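Local coordinates for DUF5636 domain-containing protein (Legionella pneumophila subsp. pneumophila str. Philadelphia 1, PDB 4RD8) that is of unknown function but belongs to the DUF5636 family and folds as a largely helical chain without beta strands, at residues Q47-N52 / D207-V212; K14-G19 / P173-T178; A86-G91 / G113-D118; I28-K33 / F148-P153; S124-L129 / L198-Q203. The protein carries 3 engineered substitutions. All blocks are in the same frame, centred on the assembly; numbering follows the deposited sequence. Where two conformers were deposited one is given.

Interaction 1. Residues Q47-N52 / D207-V212; sequences QLIELN and DQIFPV
N52 and F210 face each other where helix 41-61 meets the turn leading into helix 211-218, and here the packing is tight: N52 CB lies 3.6 Å from F210 CB. With CG anti to the backbone N (chi1 179°), the N52 amide carbon reaches past F210 CA at 3.5 Å. Its OD1 then accepts a weak bond from V212 N at 2.9 Å, bent to 121° at the hydrogen, while the stronger partner of the same oxygen is L213 N, one residue further on. One turn back on the helix, L48 CB approaches F210 CD2 obliquely at 3.7 Å, and L48 CD1 touches F210 CE2; H201 and I202 of helix 195-204 also touch L48, as do L137 and L213. The solvent side is looser. There I49 CG1 meets I209 CB at 4.0 Å and the two CD1 methyls are equally far apart, although I49 CG1 also comes to 3.6 Å from the carbonyl oxygen I209 O. Within the turn the D205 carboxylate accepts from I209 N and F210 N. The arrangement is that of a helix start held against a second helix: F210 takes the N-cap position of helix 211-218, and N52 OD1 of helix 41-61 receives amides of its first turn.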
# COMPACT_ATOMS: atom_id res chain seq x y z
N GLN A 47 -10.86 -3.77 -5.96
CA GLN A 47 -9.73 -2.95 -6.41
C GLN A 47 -8.60 -3.77 -7.04
O GLN A 47 -7.89 -3.28 -7.91
CB GLN A 47 -9.22 -2.02 -5.30
CG GLN A 47 -10.05 -0.75 -5.13
CD GLN A 47 -11.49 -1.05 -4.71
OE1 GLN A 47 -11.72 -1.69 -3.69
NE2 GLN A 47 -12.45 -0.61 -5.52
N LEU A 48 -8.42 -5.01 -6.59
CA LEU A 48 -7.43 -5.89 -7.22
C LEU A 48 -7.84 -6.25 -8.65
O LEU A 48 -7.01 -6.30 -9.56
CB LEU A 48 -7.21 -7.17 -6.40
CG LEU A 48 -6.42 -7.03 -5.10
CD1 LEU A 48 -6.52 -8.29 -4.27
CD2 LEU A 48 -4.95 -6.74 -5.42
N ILE A 49 -9.14 -6.50 -8.84
CA ILE A 49 -9.69 -6.70 -10.17
C ILE A 49 -9.44 -5.47 -11.05
O ILE A 49 -9.03 -5.60 -12.21
CB ILE A 49 -11.21 -7.02 -10.10
CG1 ILE A 49 -11.42 -8.43 -9.55
CG2 ILE A 49 -11.85 -6.89 -11.47
CD1 ILE A 49 -12.84 -8.72 -9.12
N GLU A 50 -9.64 -4.28 -10.48
CA GLU A 50 -9.45 -3.04 -11.22
C GLU A 50 -7.98 -2.86 -11.59
O GLU A 50 -7.66 -2.49 -12.73
CB GLU A 50 -9.96 -1.84 -10.40
CG GLU A 50 -9.69 -0.46 -11.03
CD GLU A 50 -10.47 -0.23 -12.32
OE1 GLU A 50 -11.59 -0.78 -12.48
OE2 GLU A 50 -9.95 0.51 -13.19
N LEU A 51 -7.10 -3.15 -10.64
CA LEU A 51 -5.66 -3.03 -10.86
C LEU A 51 -5.24 -4.02 -11.94
O LEU A 51 -4.46 -3.69 -12.85
CB LEU A 51 -4.89 -3.30 -9.57
CG LEU A 51 -3.37 -3.15 -9.65
CD1 LEU A 51 -2.99 -1.71 -9.94
CD2 LEU A 51 -2.71 -3.63 -8.35
N ASN A 52 -5.79 -5.24 -11.86
CA ASN A 52 -5.53 -6.26 -12.87
C ASN A 52 -6.01 -5.84 -14.25
O ASN A 52 -5.37 -6.14 -15.25
CB ASN A 52 -6.21 -7.58 -12.50
CG ASN A 52 -5.99 -8.66 -13.54
OD1 ASN A 52 -4.96 -9.35 -13.53
ND2 ASN A 52 -6.96 -8.83 -14.44
N ASP A 207 -9.85 -17.57 -7.17
CA ASP A 207 -11.09 -17.40 -7.92
C ASP A 207 -10.81 -16.96 -9.36
O ASP A 207 -11.74 -16.69 -10.12
CB ASP A 207 -12.02 -16.40 -7.21
CG ASP A 207 -12.28 -16.78 -5.76
OD1 ASP A 207 -12.41 -17.98 -5.46
OD2 ASP A 207 -12.37 -15.86 -4.91
N GLN A 208 -9.52 -16.92 -9.72
CA GLN A 208 -9.08 -16.52 -11.06
C GLN A 208 -9.68 -15.18 -11.47
O GLN A 208 -10.29 -15.07 -12.54
CB GLN A 208 -9.44 -17.59 -12.11
CG GLN A 208 -8.50 -18.80 -12.16
CD GLN A 208 -9.05 -19.99 -11.41
OE1 GLN A 208 -9.80 -19.84 -10.44
NE2 GLN A 208 -8.69 -21.20 -11.85
N ILE A 209 -9.50 -14.16 -10.63
CA ILE A 209 -10.05 -12.83 -10.89
C ILE A 209 -8.96 -11.77 -11.10
O ILE A 209 -9.26 -10.62 -11.43
CB ILE A 209 -11.02 -12.39 -9.78
CG1 ILE A 209 -10.37 -12.52 -8.40
CG2 ILE A 209 -12.31 -13.22 -9.85
CD1 ILE A 209 -11.17 -11.88 -7.27
N PHE A 210 -7.71 -12.15 -10.90
CA PHE A 210 -6.59 -11.28 -11.28
C PHE A 210 -5.37 -12.01 -11.87
O PHE A 210 -4.24 -11.81 -11.39
CB PHE A 210 -6.18 -10.36 -10.14
CG PHE A 210 -6.31 -10.97 -8.77
CD1 PHE A 210 -5.38 -11.90 -8.31
CD2 PHE A 210 -7.34 -10.59 -7.92
CE1 PHE A 210 -5.49 -12.45 -7.04
CE2 PHE A 210 -7.46 -11.13 -6.64
CZ PHE A 210 -6.53 -12.06 -6.21
N PRO A 211 -5.59 -12.80 -12.93
CA PRO A 211 -4.55 -13.67 -13.49
C PRO A 211 -3.35 -12.91 -14.05
O PRO A 211 -2.23 -13.43 -14.00
CB PRO A 211 -5.28 -14.40 -14.61
CG PRO A 211 -6.36 -13.47 -15.02
CD PRO A 211 -6.81 -12.81 -13.76
N VAL A 212 -3.57 -11.70 -14.57
CA VAL A 212 -2.48 -10.92 -15.15
C VAL A 212 -1.60 -10.31 -14.07
O VAL A 212 -0.37 -10.39 -14.14
CB VAL A 212 -3.02 -9.83 -16.10
CG1 VAL A 212 -1.88 -8.96 -16.60
CG2 VAL A 212 -3.74 -10.48 -17.28

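Interaction 2. Residues K14-G19 / P173-T178; sequences KRALQG and PNYPFT
R15 and Y175 supply most of this surface contact, first through CH-pi packing. R15 CB stands over the centre of the Y175 ring, 3.6 Å from the centroid and only 3° off the ring normal. The arginine chain runs extended from CG to NE across that ring, bringing R15 CD to 3.4 Å from Y175 CE1. The polar term follows at the far end: R15 NH1 donates to Y175 OH at 3.1 Å, with 141° at the hydrogen and the oxygen tilted 20° from the guanidinium plane. Guanidinium and ring planes are far from parallel, so the charged group meets the phenol through an N-H and does not stack on it. Apolar and van der Waals contacts complete the interface. A16 CB sits 3.5 Å from F177 O and 3.7 Å from T178 C, and Q18 OE1 comes to 3.5 Å from P173 CD while its NE2 donates to Q168 O. Close by, A16 bonds through its backbone to N172, and N172 ND2 donates to L17 O. T178 OG1 accepts from D181 N, marking T178 as the side-chain N-cap of helix 179-184; the contact therefore joins the N-terminal 3-10 segment to a loop ending in a classical helix cap.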
# COMPACT_ATOMS: atom_id res chain seq x y z
N LYS A 14 -6.19 4.19 17.88
CA LYS A 14 -5.76 5.21 18.84
C LYS A 14 -4.68 4.71 19.79
O LYS A 14 -3.92 5.51 20.33
CB LYS A 14 -6.96 5.74 19.63
CG LYS A 14 -8.04 6.37 18.77
CD LYS A 14 -9.13 7.02 19.62
CE LYS A 14 -8.61 8.25 20.36
NZ LYS A 14 -9.71 9.09 20.92
N ARG A 15 -4.60 3.40 19.99
CA ARG A 15 -3.56 2.84 20.85
C ARG A 15 -2.16 3.16 20.33
O ARG A 15 -1.21 3.25 21.11
CB ARG A 15 -3.70 1.32 20.97
CG ARG A 15 -4.99 0.84 21.64
CD ARG A 15 -5.00 -0.67 21.67
NE ARG A 15 -6.33 -1.24 21.83
CZ ARG A 15 -6.65 -2.50 21.52
NH1 ARG A 15 -5.72 -3.31 21.03
NH2 ARG A 15 -7.89 -2.93 21.69
N ALA A 16 -2.04 3.32 19.01
CA ALA A 16 -0.75 3.59 18.38
C ALA A 16 -0.44 5.07 18.29
O ALA A 16 0.62 5.46 17.78
CB ALA A 16 -0.69 2.96 16.99
N LEU A 17 -1.35 5.91 18.77
CA LEU A 17 -1.22 7.35 18.58
C LEU A 17 -0.91 8.11 19.87
O LEU A 17 -1.32 7.71 20.96
CB LEU A 17 -2.48 7.94 17.94
CG LEU A 17 -2.90 7.32 16.60
CD1 LEU A 17 -4.16 8.01 16.05
CD2 LEU A 17 -1.78 7.38 15.56
N GLN A 18 -0.18 9.21 19.72
CA GLN A 18 0.08 10.13 20.82
C GLN A 18 0.11 11.55 20.27
O GLN A 18 -0.10 11.75 19.07
CB GLN A 18 1.40 9.79 21.51
CG GLN A 18 2.61 9.77 20.58
CD GLN A 18 3.88 9.33 21.28
OE1 GLN A 18 3.94 9.27 22.50
NE2 GLN A 18 4.90 9.00 20.49
N GLY A 19 0.37 12.52 21.14
CA GLY A 19 0.53 13.91 20.73
C GLY A 19 -0.64 14.49 19.94
O GLY A 19 -1.80 14.31 20.32
N PRO A 173 4.78 4.68 22.23
CA PRO A 173 5.69 3.65 22.74
C PRO A 173 5.06 2.72 23.77
O PRO A 173 5.73 1.79 24.23
CB PRO A 173 6.80 4.47 23.41
CG PRO A 173 6.10 5.74 23.85
CD PRO A 173 5.12 6.02 22.73
N ASN A 174 3.82 2.98 24.16
CA ASN A 174 3.15 2.12 25.13
C ASN A 174 2.53 0.89 24.49
O ASN A 174 2.12 -0.04 25.18
CB ASN A 174 2.08 2.91 25.89
CG ASN A 174 2.67 4.05 26.69
OD1 ASN A 174 3.24 3.84 27.76
ND2 ASN A 174 2.54 5.26 26.17
N TYR A 175 2.48 0.91 23.16
CA TYR A 175 1.81 -0.11 22.36
C TYR A 175 2.87 -0.72 21.45
O TYR A 175 3.68 -0.01 20.88
CB TYR A 175 0.72 0.56 21.52
CG TYR A 175 -0.31 -0.37 20.94
CD1 TYR A 175 -0.98 -1.28 21.75
CD2 TYR A 175 -0.64 -0.32 19.60
CE1 TYR A 175 -1.92 -2.14 21.22
CE2 TYR A 175 -1.59 -1.18 19.06
CZ TYR A 175 -2.23 -2.08 19.88
OH TYR A 175 -3.17 -2.92 19.36
N PRO A 176 2.86 -2.06 21.33
CA PRO A 176 3.92 -2.69 20.53
C PRO A 176 3.84 -2.44 19.03
O PRO A 176 4.80 -2.74 18.32
CB PRO A 176 3.78 -4.19 20.85
CG PRO A 176 2.41 -4.33 21.46
CD PRO A 176 2.11 -3.04 22.13
N PHE A 177 2.72 -1.90 18.54
CA PHE A 177 2.55 -1.70 17.11
C PHE A 177 2.43 -0.21 16.80
O PHE A 177 1.79 0.53 17.54
CB PHE A 177 1.29 -2.44 16.63
CG PHE A 177 1.25 -3.87 17.07
CD1 PHE A 177 1.96 -4.84 16.38
CD2 PHE A 177 0.51 -4.25 18.19
CE1 PHE A 177 1.93 -6.17 16.80
CE2 PHE A 177 0.48 -5.57 18.61
CZ PHE A 177 1.19 -6.53 17.91
N THR A 178 3.04 0.21 15.69
CA THR A 178 2.88 1.57 15.20
C THR A 178 1.62 1.64 14.36
O THR A 178 1.05 0.60 14.01
CB THR A 178 4.07 2.01 14.32
OG1 THR A 178 4.13 1.19 13.15
CG2 THR A 178 5.38 1.89 15.09

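Interaction 3. Residues A86-G91 / G113-D118; sequences AGFREG and GFMLKD
R89 and F114 lead a loop-to-loop contact that brings together the chain leaving helix 69-85 and the chain leaving helix 103-111, partly buried. The backbone evidence is one nearly straight hydrogen bond, R89 N to G113 O at 2.9 Å, with the donor above the carbonyl plane. A water ties the loops a second time: it donates to R89 O and G91 O and accepts from M115 N, the last at 2.9 Å. Both helices end in Schellman motifs, with G87 and G113 as their positive-phi residues. Among the side chains, R89 makes a CH-pi contact. Its CG lies over the centre of the F114 ring, 3.5 Å from the centroid and 8° off the normal. The bend at chi2 (-91°) turns CD back over the ring, to 3.5 Å from F114 CZ. The guanidinium, 12° from parallel to the ring, then lies with F114 CE2 3.6 Å above its plane, offset toward the rim. NE is held in this place by S112 O, a carbonyl near the end of helix 103-111. On the buried side F88 CE2 meets the selenomethionine methyl M115 CE at 3.6 Å. This apolar pair packs inward against I139, A132 and W135 of helix 130-144, with L83 of helix 69-85 and Y162 of helix 157-162 closing around it.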
# COMPACT_ATOMS: atom_id res chain seq x y z
N ALA A 86 -2.04 10.42 -5.97
CA ALA A 86 -2.40 10.57 -4.56
C ALA A 86 -1.43 11.46 -3.79
O ALA A 86 -1.54 11.58 -2.56
CB ALA A 86 -2.51 9.21 -3.88
N GLY A 87 -0.48 12.08 -4.48
CA GLY A 87 0.43 13.00 -3.83
C GLY A 87 1.75 12.41 -3.36
O GLY A 87 2.54 13.09 -2.70
N PHE A 88 2.01 11.15 -3.69
CA PHE A 88 3.30 10.57 -3.36
C PHE A 88 4.41 11.17 -4.24
O PHE A 88 4.14 11.70 -5.32
CB PHE A 88 3.28 9.05 -3.54
CG PHE A 88 2.49 8.32 -2.48
CD1 PHE A 88 1.10 8.35 -2.49
CD2 PHE A 88 3.14 7.61 -1.49
CE1 PHE A 88 0.38 7.67 -1.52
CE2 PHE A 88 2.42 6.94 -0.51
CZ PHE A 88 1.03 6.97 -0.53
N ARG A 89 5.65 11.09 -3.77
CA ARG A 89 6.78 11.48 -4.61
C ARG A 89 6.79 10.59 -5.84
O ARG A 89 6.44 9.40 -5.75
CB ARG A 89 8.09 11.30 -3.86
CG ARG A 89 8.17 12.08 -2.56
CD ARG A 89 8.75 13.47 -2.76
NE ARG A 89 8.84 14.15 -1.46
CZ ARG A 89 9.57 15.24 -1.22
NH1 ARG A 89 10.32 15.79 -2.17
NH2 ARG A 89 9.55 15.76 0.00
N GLU A 90 7.21 11.14 -6.97
CA GLU A 90 7.30 10.37 -8.20
C GLU A 90 8.60 9.58 -8.24
O GLU A 90 9.70 10.13 -8.38
CB GLU A 90 7.21 11.27 -9.42
CG GLU A 90 7.15 10.51 -10.74
CD GLU A 90 6.59 11.35 -11.86
OE1 GLU A 90 6.91 12.56 -11.91
OE2 GLU A 90 5.83 10.81 -12.69
N GLY A 91 8.48 8.27 -8.10
CA GLY A 91 9.65 7.41 -8.07
C GLY A 91 9.73 6.65 -6.76
O GLY A 91 9.96 7.26 -5.71
N GLY A 113 7.01 11.56 2.09
CA GLY A 113 6.14 11.25 0.96
C GLY A 113 6.64 10.21 -0.03
O GLY A 113 6.01 10.00 -1.07
N PHE A 114 7.77 9.57 0.26
CA PHE A 114 8.31 8.55 -0.63
C PHE A 114 7.75 7.16 -0.33
O PHE A 114 7.63 6.76 0.83
CB PHE A 114 9.84 8.48 -0.51
CG PHE A 114 10.55 9.70 -1.01
CD1 PHE A 114 10.89 9.82 -2.35
CD2 PHE A 114 10.87 10.74 -0.14
CE1 PHE A 114 11.55 10.95 -2.82
CE2 PHE A 114 11.52 11.87 -0.61
CZ PHE A 114 11.86 11.98 -1.96
N MSE A 115 7.41 6.43 -1.40
CA MSE A 115 7.12 5.00 -1.31
C MSE A 115 8.42 4.24 -1.52
O MSE A 115 9.22 4.62 -2.38
CB MSE A 115 6.11 4.58 -2.38
CG MSE A 115 5.85 3.06 -2.45
SE MSE A 115 5.13 2.32 -0.82
CE MSE A 115 3.61 3.50 -0.61
N LEU A 116 8.64 3.19 -0.74
CA LEU A 116 9.83 2.37 -0.90
C LEU A 116 9.47 0.91 -1.14
O LEU A 116 8.36 0.48 -0.83
CB LEU A 116 10.69 2.47 0.36
CG LEU A 116 11.21 3.88 0.64
CD1 LEU A 116 10.33 4.57 1.65
CD2 LEU A 116 12.65 3.81 1.15
N LYS A 117 10.44 0.16 -1.68
CA LYS A 117 10.35 -1.29 -1.75
C LYS A 117 10.13 -1.83 -0.34
O LYS A 117 10.63 -1.25 0.63
CB LYS A 117 11.67 -1.84 -2.28
CG LYS A 117 11.61 -2.43 -3.66
CD LYS A 117 12.98 -3.00 -4.03
CE LYS A 117 12.98 -3.59 -5.41
NZ LYS A 117 14.26 -4.30 -5.69
N ASP A 118 9.40 -2.95 -0.24
CA ASP A 118 9.12 -3.58 1.05
C ASP A 118 10.43 -3.85 1.79
O ASP A 118 10.53 -3.66 3.01
CB ASP A 118 8.40 -4.92 0.87
CG ASP A 118 6.99 -4.78 0.28
OD1 ASP A 118 6.47 -3.65 0.19
OD2 ASP A 118 6.40 -5.83 -0.06
O HOH W 1 7.73 7.54 -4.03

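Interaction 4. Residues I28-K33 / F148-P153; sequences IQLCTK and FLENIP
K33 reaches from helix 25-38 into the turn after F148, and its chain can be followed atom by atom. CB lies 3.3 Å from the carbonyl oxygen F148 O. CG is still close to that oxygen and 3.6 Å from E150 OE2, and CD lies 3.7 Å from E150 OE2. Bends at chi2, chi3 and chi4 (-67°, -74° and -75°) curl the chain, and CE remains 3.4 Å from F148 O. NZ ends in a salt bridge to E150 OE2 at 2.7 Å, a weak bond to F148 O, and a further bond to S147 O. Q29 NE2 donates to the same carboxylate oxygen at 3.1 Å, from the opposite face of its plane to K33 NZ. Two donors thus grip one oxygen, which probably helps to hold the E150 carboxylate in place. Beside the polar group L30 CD2 touches L149 O at 3.4 Å and E150 CG. The type I' turn from L149 to I152 is thereby fastened to helix 25-38, while L149 and I152 lean on I157 of helix 157-162 and F148 packs on I138 and K141 of helix 130-144.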
# COMPACT_ATOMS: atom_id res chain seq x y z
N ILE A 28 -7.89 10.05 12.63
CA ILE A 28 -8.29 8.78 13.23
C ILE A 28 -9.38 8.14 12.39
O ILE A 28 -9.36 6.93 12.16
CB ILE A 28 -8.79 8.98 14.69
CG1 ILE A 28 -7.64 9.43 15.59
CG2 ILE A 28 -9.40 7.70 15.23
CD1 ILE A 28 -8.08 9.95 16.96
N GLN A 29 -10.32 8.95 11.93
CA GLN A 29 -11.42 8.46 11.09
C GLN A 29 -10.88 7.89 9.78
O GLN A 29 -11.31 6.82 9.34
CB GLN A 29 -12.44 9.56 10.82
CG GLN A 29 -13.56 9.16 9.85
CD GLN A 29 -14.48 8.07 10.38
OE1 GLN A 29 -14.41 7.69 11.56
NE2 GLN A 29 -15.36 7.57 9.52
N LEU A 30 -9.92 8.59 9.16
CA LEU A 30 -9.33 8.13 7.91
C LEU A 30 -8.63 6.78 8.09
O LEU A 30 -8.79 5.88 7.27
CB LEU A 30 -8.38 9.18 7.34
CG LEU A 30 -9.03 10.49 6.86
CD1 LEU A 30 -7.97 11.49 6.45
CD2 LEU A 30 -10.00 10.24 5.70
N CYS A 31 -7.88 6.64 9.18
CA CYS A 31 -7.19 5.38 9.46
C CYS A 31 -8.17 4.25 9.72
O CYS A 31 -7.95 3.11 9.31
CB CYS A 31 -6.24 5.51 10.65
SG CYS A 31 -4.81 6.57 10.36
N THR A 32 -9.25 4.56 10.43
CA THR A 32 -10.25 3.58 10.76
C THR A 32 -10.91 3.05 9.49
O THR A 32 -11.14 1.85 9.36
CB THR A 32 -11.30 4.18 11.71
OG1 THR A 32 -10.64 4.59 12.91
CG2 THR A 32 -12.38 3.16 12.04
N LYS A 33 -11.19 3.95 8.55
CA LYS A 33 -11.79 3.55 7.28
C LYS A 33 -10.84 2.63 6.50
O LYS A 33 -11.28 1.61 5.94
CB LYS A 33 -12.18 4.79 6.46
CG LYS A 33 -13.27 5.64 7.10
CD LYS A 33 -14.60 4.91 7.15
CE LYS A 33 -15.25 4.85 5.78
NZ LYS A 33 -15.84 6.16 5.37
N PHE A 148 -15.30 6.75 1.14
CA PHE A 148 -14.31 5.90 1.80
C PHE A 148 -13.32 6.73 2.61
O PHE A 148 -13.04 6.41 3.76
CB PHE A 148 -13.58 5.06 0.75
CG PHE A 148 -12.36 4.36 1.27
CD1 PHE A 148 -12.41 3.58 2.41
CD2 PHE A 148 -11.15 4.47 0.59
CE1 PHE A 148 -11.29 2.93 2.88
CE2 PHE A 148 -10.01 3.82 1.05
CZ PHE A 148 -10.09 3.04 2.20
N LEU A 149 -12.79 7.79 2.01
CA LEU A 149 -11.85 8.65 2.73
C LEU A 149 -12.48 10.01 3.02
O LEU A 149 -11.80 11.04 2.97
CB LEU A 149 -10.52 8.78 2.00
CG LEU A 149 -9.75 7.46 1.82
CD1 LEU A 149 -8.37 7.68 1.18
CD2 LEU A 149 -9.61 6.75 3.19
N GLU A 150 -13.78 9.99 3.33
CA GLU A 150 -14.49 11.16 3.82
C GLU A 150 -14.37 12.34 2.84
O GLU A 150 -14.36 13.50 3.24
CB GLU A 150 -13.98 11.56 5.21
CG GLU A 150 -13.89 10.36 6.18
CD GLU A 150 -15.24 9.78 6.53
OE1 GLU A 150 -16.20 10.56 6.73
OE2 GLU A 150 -15.35 8.54 6.61
N ASN A 151 -14.30 12.00 1.56
CA ASN A 151 -14.28 12.98 0.47
C ASN A 151 -13.08 13.92 0.49
O ASN A 151 -13.18 15.06 0.02
CB ASN A 151 -15.58 13.78 0.42
CG ASN A 151 -15.87 14.32 -0.96
OD1 ASN A 151 -15.37 13.79 -1.96
ND2 ASN A 151 -16.66 15.37 -1.03
N ILE A 152 -11.95 13.47 1.04
CA ILE A 152 -10.71 14.23 0.90
C ILE A 152 -10.32 14.16 -0.58
O ILE A 152 -10.68 13.20 -1.27
CB ILE A 152 -9.56 13.72 1.80
CG1 ILE A 152 -9.10 12.32 1.40
CG2 ILE A 152 -9.96 13.76 3.27
CD1 ILE A 152 -7.78 11.91 2.06
N PRO A 153 -9.62 15.18 -1.08
CA PRO A 153 -9.15 15.09 -2.47
C PRO A 153 -8.16 13.95 -2.63
O PRO A 153 -7.36 13.69 -1.72
CB PRO A 153 -8.42 16.43 -2.67
CG PRO A 153 -9.11 17.37 -1.73
CD PRO A 153 -9.41 16.53 -0.51

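Interaction 5. Residues S124-L129 / L198-Q203; sequences SSHGEL and LSDHIQ
H126 and G127 bring an irregular loop alongside a regular helical turn of 198-203, with G127 CA and S199 CA 5.8 Å apart. The loop is curled by an ST turn, in which S124 OG accepts from H126 N at 3.0 Å and 161°. The helix continues through its own bonds, such as Q203 N to S199 O. Among the side chains, the H126 ring turns one edge to the acid: its CD2 lies 3.4 Å from D200 OD1, close to the ring plane, with ring and carboxylate planes 61° apart. Q203 NE2 comes to 3.1 Å from H126 O. The separation between the S199 hydroxyl and H126 O is implausibly short in the model, so its detail is doubtful. Beyond the contact S124 OG is bonded to E196 OE1, earlier on the same helix. H126 NE2 and D200 OD2 are 4.3 Å apart, not in contact. The contact is polar in character, with little apolar packing; any electrostatic gain would depend on the charge of H126, which is not seen.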
# COMPACT_ATOMS: atom_id res chain seq x y z
N SER A 124 11.54 -9.66 2.73
CA SER A 124 10.48 -10.66 2.70
C SER A 124 10.63 -11.56 1.48
O SER A 124 11.00 -11.09 0.40
CB SER A 124 9.10 -9.99 2.68
OG SER A 124 8.10 -10.94 2.36
N SER A 125 10.33 -12.84 1.65
CA SER A 125 10.38 -13.79 0.54
C SER A 125 9.04 -13.85 -0.17
O SER A 125 8.88 -14.57 -1.16
CB SER A 125 10.76 -15.18 1.05
OG SER A 125 9.75 -15.69 1.91
N HIS A 126 8.06 -13.11 0.34
CA HIS A 126 6.68 -13.21 -0.15
C HIS A 126 6.32 -12.15 -1.19
O HIS A 126 5.48 -12.39 -2.05
CB HIS A 126 5.69 -13.17 1.02
CG HIS A 126 5.78 -14.36 1.93
ND1 HIS A 126 6.56 -14.37 3.07
CD2 HIS A 126 5.18 -15.57 1.87
CE1 HIS A 126 6.44 -15.54 3.67
NE2 HIS A 126 5.61 -16.29 2.97
N GLY A 127 6.94 -10.98 -1.10
CA GLY A 127 6.67 -9.90 -2.04
C GLY A 127 7.72 -8.81 -2.06
O GLY A 127 8.64 -8.80 -1.23
N GLU A 128 7.58 -7.86 -2.99
CA GLU A 128 8.57 -6.81 -3.19
C GLU A 128 7.94 -5.42 -3.14
O GLU A 128 8.50 -4.47 -2.58
CB GLU A 128 9.24 -7.03 -4.55
CG GLU A 128 10.44 -6.15 -4.86
CD GLU A 128 10.94 -6.36 -6.29
OE1 GLU A 128 10.11 -6.32 -7.22
OE2 GLU A 128 12.16 -6.58 -6.47
N LEU A 129 6.75 -5.31 -3.72
CA LEU A 129 6.04 -4.04 -3.79
C LEU A 129 4.68 -4.14 -3.12
O LEU A 129 3.74 -3.48 -3.54
CB LEU A 129 5.82 -3.64 -5.26
CG LEU A 129 7.05 -3.52 -6.14
CD1 LEU A 129 6.64 -3.20 -7.57
CD2 LEU A 129 7.99 -2.46 -5.62
N LEU A 198 -1.55 -10.60 1.85
CA LEU A 198 -1.96 -10.02 0.56
C LEU A 198 -1.12 -10.56 -0.59
O LEU A 198 -1.65 -10.86 -1.65
CB LEU A 198 -1.92 -8.49 0.59
CG LEU A 198 -2.23 -7.77 -0.72
CD1 LEU A 198 -3.63 -8.09 -1.22
CD2 LEU A 198 -2.06 -6.26 -0.54
N SER A 199 0.18 -10.70 -0.37
CA SER A 199 1.06 -11.23 -1.39
C SER A 199 0.68 -12.65 -1.80
O SER A 199 0.65 -12.98 -2.99
CB SER A 199 2.51 -11.20 -0.91
OG SER A 199 3.26 -12.24 -1.51
N ASP A 200 0.36 -13.48 -0.82
CA ASP A 200 -0.03 -14.87 -1.09
C ASP A 200 -1.41 -14.94 -1.73
O ASP A 200 -1.69 -15.79 -2.57
CB ASP A 200 -0.02 -15.69 0.20
CG ASP A 200 1.37 -15.85 0.79
OD1 ASP A 200 2.36 -15.64 0.06
OD2 ASP A 200 1.47 -16.20 1.99
N HIS A 201 -2.28 -14.03 -1.31
CA HIS A 201 -3.62 -13.92 -1.87
C HIS A 201 -3.55 -13.65 -3.38
O HIS A 201 -4.29 -14.24 -4.16
CB HIS A 201 -4.41 -12.81 -1.17
CG HIS A 201 -5.80 -12.67 -1.65
ND1 HIS A 201 -6.77 -13.65 -1.49
CD2 HIS A 201 -6.43 -11.65 -2.30
CE1 HIS A 201 -7.91 -13.25 -2.01
NE2 HIS A 201 -7.72 -12.03 -2.51
N ILE A 202 -2.64 -12.75 -3.77
CA ILE A 202 -2.49 -12.37 -5.17
C ILE A 202 -1.88 -13.50 -6.01
O ILE A 202 -2.40 -13.85 -7.07
CB ILE A 202 -1.65 -11.08 -5.32
CG1 ILE A 202 -2.45 -9.87 -4.82
CG2 ILE A 202 -1.23 -10.88 -6.76
CD1 ILE A 202 -1.60 -8.60 -4.66
N GLN A 203 -0.79 -14.08 -5.52
CA GLN A 203 -0.08 -15.13 -6.25
C GLN A 203 -0.88 -16.42 -6.39
O GLN A 203 -0.66 -17.20 -7.31
CB GLN A 203 1.30 -15.40 -5.64
CG GLN A 203 2.29 -14.26 -5.87
CD GLN A 203 3.69 -14.56 -5.35
OE1 GLN A 203 4.24 -15.64 -5.58
NE2 GLN A 203 4.28 -13.60 -4.65

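Interactions 1, 3 and 4 are partly buried, each setting a polar grip beside apolar side chains, whereas interactions 2 and 5 lie at the surface. Interaction 4 has the salt bridge, interaction 3 a water bridge and an arginine CH-pi contact on a phenylalanine ring, and interaction 2 the other arginine-aromatic pair. Interactions 1 and 5 touch directly: F210 CE1 is 3.4 Å from I202 O, so helix 195-204 links them. Interactions 3 and 5 meet where D118 and E128 pair through their backbones, and interactions 2 and 4 meet where K14 and L17 pack on I28. Interactions 1 and 2 lie on opposite sides of the chain's centre, about 34 Å apart between centres.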